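Predicted metal-dependent hydrolase of the TIM-barrel fold (Lactobacillus casei, PDB 2QPX) is of unproven function but binds two zinc ions in a TIM-barrel of the amidohydrolase type and probably acts as a metal-dependent hydrolase. Local coordinates at residues 12-17 with 358-363; 274-279 with 307-312. One frame throughout, in Å; residues are numbered along the deposited sequence. Where two conformers were deposited one is given.

Interaction 1: residues 12-17 with 358-363; sequences VPLLDH and AICWQT. With EDO (1,2-ethanediol), chain F.
Leu15 N donates to Cys360 O at 2.9 Å, a nearly straight bond (168° at the hydrogen) that ties strand 14-17 to a helix crossing it at 81°. The helix widens here into a pi-type turn, with Thr363 N bonded back to Ala358 O. Leu14 CA adds a CA-H...O contact to the same oxygen, 3.4 Å from Cys360 O.

Trp361 holds its CG between the backbone N and the carbonyl carbon (chi1 61°), and its indole lies alongside Pro13. Pro13 CG sits over one face, 4.0 Å from the centroid of the five-membered ring, as a CH-pi contact; Gln362 CB lies against the opposite face, and Val12 CG1 meets the ring edge at CD1. Pro13 O is buried near Trp361 CD1, 3.2 Å away, and finds no hydrogen-bonding partner. Cys360 meets two aliphatic branches: Val12 CG1, in the conformer given, approaches its CB, while Leu14 CD2 touches both CB and SG. Leu15 CB rests on Trp361 CA and CB.

Further out, Asn357 accepts from Trp361 NE1 and fixes the indole's rotation, and Lys334 bonds to Val12 O. On the helix's far side, Thr363 OG1 accepts from O2 of an ethanediol, probably from the crystallisation liquor. Strand 14-19 pairs in parallel with strand 95-101 and carries the zinc ligand His18 just beyond this contact. A C-terminal helix packed across the first barrel strand, with the Leu15 side chain about 14 Å from a zinc ion, fits the closure of a TIM-barrel of the amidohydrolase type.

Interaction 2: residues 274-279 with 307-312; sequences YLASVF and LAPYTR
Tyr274 and Ser277, in the C-terminal part of helix 269-278, lie beside Leu307 and Ala308 in an irregular loop, with Ser277 and Ala308 CA atoms 5.0 Å apart; Phe279 follows, toward Arg312. The Arg312 side chain leaves with CG anti to the carbonyl carbon and bends at chi2 (-65°), and its guanidinium grips Phe279 O end-on with two nitrogens. NH1 makes the shorter, straighter bond, 2.9 Å to Phe279 O, nearly along the C=O axis; NH2 bonds to the same Phe279 O at 3.2 Å and a more bent 136°. The oxygen lies close to the guanidinium plane.

Nearer the helix, Ala276 CB packs on Arg312 CB at 3.9 Å and on Pro309 CD. Ser277 turns OG back to Tyr274 O, 2.7 Å away and on a lone pair, while its CB touches Leu307 O. Leu307 CD1 meets the edge of the Tyr274 ring at CD1, 4.0 Å away, the two side chains running the same way.

From the second subunit, Asp49 forms a salt bridge with Arg312 NH2, Tyr45 hydrogen-bonds to Ala276 O and Gly232 to the Tyr274 hydroxyl. Within the chain, Arg312 NH1 also bonds to Leu282 O, giving the guanidinium two backbone carbonyls and one carboxylate as partners, and Arg312 makes a cation-pi interaction with Tyr283; Ala276 and Ala308 both rest on Phe284 of strand 282-285, and Phe279 packs against helix 247-253. The contact thus joins helix 269-278 to the loop entering strand 313-314, at the interface with the second subunit.

In the fold
The centres of the two interactions lie about 17 Å apart. Along the chain, interaction 2 is nested within the long loop closed by interaction 1, which brings the first strand, 14-19, against the last helix, 349-367. Interaction 2 belongs to the second half of the barrel, where helix 269-278 and the approach to strand 313-314 flank strand 282-285. They meet directly: Ile359 CG1 packs on Tyr310 O at 3.3 Å, and Thr363 CG2 on Thr311 O. Helix 349-367 therefore contacts both the first strand and the loop leading to strand 313-314, linking the barrel's beginning to its end, while interaction 2 also faces the second subunit.

Interaction 1: residues 12-17 with 358-363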
loop_
_atom_site.group_PDB
_atom_site.type_symbol
_atom_site.label_atom_id
_atom_site.label_comp_id
_atom_site.label_asym_id
_atom_site.label_seq_id
_atom_site.Cartn_x
_atom_site.Cartn_y
_atom_site.Cartn_z
ATOM N N VAL A 12 -14.667 -2.831 -28.033
ATOM C CA VAL A 12 -13.354 -3.459 -28.005
ATOM C C VAL A 12 -13.468 -4.948 -27.617
ATOM O O VAL A 12 -14.082 -5.279 -26.624
ATOM C CB VAL A 12 -12.412 -2.706 -27.026
ATOM C CG1 VAL A 12 -11.110 -3.473 -26.816
ATOM C CG2 VAL A 12 -12.139 -1.267 -27.503
ATOM N N PRO A 13 -12.879 -5.846 -28.404
ATOM C CA PRO A 13 -12.903 -7.255 -28.010
ATOM C C PRO A 13 -12.007 -7.567 -26.799
ATOM O O PRO A 13 -11.064 -6.831 -26.500
ATOM C CB PRO A 13 -12.383 -7.971 -29.244
ATOM C CG PRO A 13 -11.776 -6.945 -30.073
ATOM C CD PRO A 13 -12.222 -5.636 -29.712
ATOM N N LEU A 14 -12.343 -8.657 -26.125
ATOM C CA LEU A 14 -11.572 -9.118 -24.941
ATOM C C LEU A 14 -11.027 -10.488 -25.184
ATOM O O LEU A 14 -11.770 -11.396 -25.567
ATOM C CB LEU A 14 -12.478 -9.154 -23.686
ATOM C CG LEU A 14 -13.083 -7.822 -23.236
ATOM C CD1 LEU A 14 -14.174 -8.062 -22.181
ATOM C CD2 LEU A 14 -11.991 -6.833 -22.725
ATOM N N LEU A 15 -9.729 -10.653 -24.924
ATOM C CA LEU A 15 -9.114 -11.980 -24.880
ATOM C C LEU A 15 -8.878 -12.230 -23.395
ATOM O O LEU A 15 -8.025 -11.576 -22.790
ATOM C CB LEU A 15 -7.816 -12.026 -25.681
ATOM C CG LEU A 15 -7.294 -13.415 -26.061
ATOM C CD1 LEU A 15 -6.013 -13.329 -26.938
ATOM C CD2 LEU A 15 -7.068 -14.377 -24.824
ATOM N N ASP A 16 -9.666 -13.138 -22.829
ATOM C CA ASP A 16 -9.593 -13.400 -21.385
ATOM C C ASP A 16 -8.477 -14.424 -21.183
ATOM O O ASP A 16 -8.691 -15.633 -21.300
ATOM C CB ASP A 16 -10.922 -13.941 -20.856
ATOM C CG ASP A 16 -11.054 -13.843 -19.342
ATOM O OD1 ASP A 16 -10.013 -13.705 -18.651
ATOM O OD2 ASP A 16 -12.226 -13.966 -18.870
ATOM N N HIS A 17 -7.291 -13.914 -20.839
ATOM C CA HIS A 17 -6.079 -14.759 -20.872
ATOM C C HIS A 17 -5.942 -15.700 -19.671
ATOM O O HIS A 17 -5.081 -16.585 -19.700
ATOM C CB HIS A 17 -4.796 -13.927 -21.087
ATOM C CG HIS A 17 -4.237 -13.423 -19.817
ATOM N ND1 HIS A 17 -3.170 -14.033 -19.191
ATOM C CD2 HIS A 17 -4.663 -12.429 -18.992
ATOM C CE1 HIS A 17 -2.995 -13.456 -18.012
ATOM N NE2 HIS A 17 -3.870 -12.468 -17.868
ATOM N N ALA A 358 -4.343 -2.888 -26.894
ATOM C CA ALA A 358 -3.239 -3.680 -26.352
ATOM C C ALA A 358 -3.718 -4.433 -25.115
ATOM O O ALA A 358 -3.575 -5.653 -24.990
ATOM C CB ALA A 358 -2.056 -2.739 -26.031
ATOM N N ILE A 359 -4.303 -3.676 -24.196
ATOM C CA ILE A 359 -4.677 -4.215 -22.894
ATOM C C ILE A 359 -5.798 -5.272 -22.999
ATOM O O ILE A 359 -5.737 -6.330 -22.363
ATOM C CB ILE A 359 -5.097 -3.088 -21.963
ATOM C CG1 ILE A 359 -3.930 -2.102 -21.716
ATOM C CG2 ILE A 359 -5.634 -3.616 -20.631
ATOM C CD1 ILE A 359 -4.323 -0.753 -21.044
ATOM N N CYS A 360 -6.824 -4.971 -23.817
ATOM C CA CYS A 360 -7.999 -5.801 -23.882
ATOM C C CYS A 360 -7.794 -7.138 -24.629
ATOM O O CYS A 360 -8.399 -8.154 -24.268
ATOM C CB CYS A 360 -9.168 -4.979 -24.460
ATOM S SG CYS A 360 -9.794 -3.775 -23.318
ATOM N N TRP A 361 -6.983 -7.124 -25.683
ATOM C CA TRP A 361 -6.827 -8.300 -26.504
ATOM C C TRP A 361 -5.483 -8.450 -27.223
ATOM O O TRP A 361 -5.027 -9.563 -27.455
ATOM C CB TRP A 361 -7.965 -8.397 -27.565
ATOM C CG TRP A 361 -7.987 -7.235 -28.511
ATOM C CD1 TRP A 361 -8.585 -6.036 -28.322
ATOM C CD2 TRP A 361 -7.321 -7.165 -29.782
ATOM N NE1 TRP A 361 -8.331 -5.200 -29.399
ATOM C CE2 TRP A 361 -7.560 -5.878 -30.306
ATOM C CE3 TRP A 361 -6.539 -8.066 -30.520
ATOM C CZ2 TRP A 361 -7.027 -5.459 -31.525
ATOM C CZ3 TRP A 361 -5.996 -7.638 -31.738
ATOM C CH2 TRP A 361 -6.249 -6.357 -32.219
ATOM N N GLN A 362 -4.895 -7.340 -27.660
ATOM C CA GLN A 362 -3.815 -7.447 -28.607
ATOM C C GLN A 362 -2.497 -7.941 -27.995
ATOM O O GLN A 362 -1.799 -8.759 -28.602
ATOM C CB GLN A 362 -3.626 -6.128 -29.350
ATOM C CG GLN A 362 -2.633 -6.178 -30.477
ATOM C CD GLN A 362 -2.301 -4.791 -31.002
ATOM O OE1 GLN A 362 -2.043 -3.853 -30.230
ATOM N NE2 GLN A 362 -2.266 -4.664 -32.305
ATOM N N THR A 363 -2.172 -7.468 -26.802
ATOM C CA THR A 363 -0.962 -7.981 -26.143
ATOM C C THR A 363 -1.094 -9.486 -25.872
ATOM O O THR A 363 -0.191 -10.259 -26.167
ATOM C CB THR A 363 -0.645 -7.190 -24.874
ATOM O OG1 THR A 363 -0.492 -5.805 -25.205
ATOM C CG2 THR A 363 0.611 -7.730 -24.187
HETATM C C1 EDO F . 0.795 -5.241 -29.251
HETATM O O1 EDO F . 1.373 -6.546 -29.139
HETATM C C2 EDO F . 0.269 -4.827 -27.889
HETATM O O2 EDO F . 1.362 -4.939 -26.932
#

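Interaction 2: residues 274-279 with 307-312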
loop_
_atom_site.group_PDB
_atom_site.type_symbol
_atom_site.label_atom_id
_atom_site.label_comp_id
_atom_site.label_asym_id
_atom_site.label_seq_id
_atom_site.Cartn_x
_atom_site.Cartn_y
_atom_site.Cartn_z
ATOM N N TYR A 274 5.445 -1.741 -11.275
ATOM C CA TYR A 274 6.865 -1.409 -11.142
ATOM C C TYR A 274 7.735 -2.488 -11.793
ATOM O O TYR A 274 8.615 -2.178 -12.618
ATOM C CB TYR A 274 7.252 -1.166 -9.669
ATOM C CG TYR A 274 8.747 -1.235 -9.495
ATOM C CD1 TYR A 274 9.555 -0.221 -9.950
ATOM C CD2 TYR A 274 9.340 -2.396 -9.003
ATOM C CE1 TYR A 274 10.945 -0.355 -9.896
ATOM C CE2 TYR A 274 10.707 -2.527 -8.921
ATOM C CZ TYR A 274 11.499 -1.513 -9.361
ATOM O OH TYR A 274 12.870 -1.652 -9.302
ATOM N N LEU A 275 7.504 -3.753 -11.436
ATOM C CA LEU A 275 8.286 -4.835 -12.013
ATOM C C LEU A 275 8.185 -4.879 -13.552
ATOM O O LEU A 275 9.181 -5.073 -14.234
ATOM C CB LEU A 275 7.931 -6.184 -11.415
ATOM C CG LEU A 275 8.281 -6.362 -9.953
ATOM C CD1 LEU A 275 7.539 -7.612 -9.448
ATOM C CD2 LEU A 275 9.809 -6.492 -9.785
ATOM N N ALA A 276 7.002 -4.584 -14.086
ATOM C CA ALA A 276 6.788 -4.558 -15.518
ATOM C C ALA A 276 7.634 -3.464 -16.176
ATOM O O ALA A 276 8.038 -3.603 -17.303
ATOM C CB ALA A 276 5.307 -4.390 -15.844
ATOM N N SER A 277 7.882 -2.382 -15.459
ATOM C CA SER A 277 8.658 -1.254 -15.949
ATOM C C SER A 277 10.159 -1.487 -15.991
ATOM O O SER A 277 10.857 -0.731 -16.661
ATOM C CB SER A 277 8.347 0.021 -15.142
ATOM O OG SER A 277 9.070 0.129 -13.908
ATOM N N VAL A 278 10.655 -2.509 -15.285
ATOM C CA VAL A 278 12.115 -2.751 -15.208
ATOM C C VAL A 278 12.557 -4.147 -15.648
ATOM O O VAL A 278 13.743 -4.361 -15.817
ATOM C CB VAL A 278 12.697 -2.370 -13.826
ATOM C CG1 VAL A 278 12.532 -0.861 -13.512
ATOM C CG2 VAL A 278 12.070 -3.228 -12.702
ATOM N N PHE A 279 11.643 -5.099 -15.834
ATOM C CA PHE A 279 11.983 -6.406 -16.380
ATOM C C PHE A 279 11.415 -6.609 -17.770
ATOM O O PHE A 279 10.267 -6.270 -18.002
ATOM C CB PHE A 279 11.473 -7.562 -15.463
ATOM C CG PHE A 279 12.294 -7.732 -14.216
ATOM C CD1 PHE A 279 13.462 -8.479 -14.251
ATOM C CD2 PHE A 279 11.941 -7.107 -13.041
ATOM C CE1 PHE A 279 14.267 -8.592 -13.116
ATOM C CE2 PHE A 279 12.715 -7.244 -11.902
ATOM C CZ PHE A 279 13.876 -7.983 -11.947
ATOM N N LEU A 307 3.466 3.358 -13.114
ATOM C CA LEU A 307 4.785 3.156 -13.697
ATOM C C LEU A 307 4.829 2.157 -14.829
ATOM O O LEU A 307 5.765 2.141 -15.570
ATOM C CB LEU A 307 5.791 2.664 -12.643
ATOM C CG LEU A 307 6.112 3.588 -11.473
ATOM C CD1 LEU A 307 7.119 2.921 -10.528
ATOM C CD2 LEU A 307 6.603 4.943 -11.945
ATOM N N ALA A 308 3.846 1.280 -14.957
ATOM C CA ALA A 308 3.931 0.232 -15.964
ATOM C C ALA A 308 3.816 0.784 -17.370
ATOM O O ALA A 308 3.059 1.730 -17.617
ATOM C CB ALA A 308 2.748 -0.775 -15.772
ATOM N N PRO A 309 4.401 0.077 -18.338
ATOM C CA PRO A 309 4.007 0.341 -19.720
ATOM C C PRO A 309 2.578 -0.165 -19.951
ATOM O O PRO A 309 2.214 -1.232 -19.476
ATOM C CB PRO A 309 4.983 -0.506 -20.533
ATOM C CG PRO A 309 6.092 -0.861 -19.583
ATOM C CD PRO A 309 5.405 -0.988 -18.276
ATOM N N TYR A 310 1.819 0.568 -20.751
ATOM C CA TYR A 310 0.457 0.171 -21.042
ATOM C C TYR A 310 0.417 -1.124 -21.857
ATOM O O TYR A 310 -0.597 -1.823 -21.852
ATOM C CB TYR A 310 -0.302 1.311 -21.780
ATOM C CG TYR A 310 -0.655 2.456 -20.864
ATOM C CD1 TYR A 310 -1.723 2.372 -19.975
ATOM C CD2 TYR A 310 0.046 3.668 -20.907
ATOM C CE1 TYR A 310 -2.045 3.434 -19.106
ATOM C CE2 TYR A 310 -0.268 4.714 -20.059
ATOM C CZ TYR A 310 -1.320 4.619 -19.172
ATOM O OH TYR A 310 -1.647 5.664 -18.349
ATOM N N THR A 311 1.546 -1.460 -22.499
ATOM C CA THR A 311 1.694 -2.675 -23.264
ATOM C C THR A 311 2.076 -3.916 -22.428
ATOM O O THR A 311 2.334 -4.981 -22.984
ATOM C CB THR A 311 2.714 -2.481 -24.367
ATOM O OG1 THR A 311 3.930 -1.971 -23.797
ATOM C CG2 THR A 311 2.133 -1.519 -25.454
ATOM N N ARG A 312 2.055 -3.778 -21.092
ATOM C CA ARG A 312 2.346 -4.906 -20.197
ATOM C C ARG A 312 1.184 -5.347 -19.323
ATOM O O ARG A 312 1.272 -6.403 -18.684
ATOM C CB ARG A 312 3.533 -4.580 -19.311
ATOM C CG ARG A 312 4.885 -4.436 -20.083
ATOM C CD ARG A 312 5.359 -5.723 -20.749
ATOM N NE ARG A 312 6.742 -5.535 -21.167
ATOM C CZ ARG A 312 7.782 -5.579 -20.339
ATOM N NH1 ARG A 312 7.628 -6.002 -19.084
ATOM N NH2 ARG A 312 8.972 -5.237 -20.779
#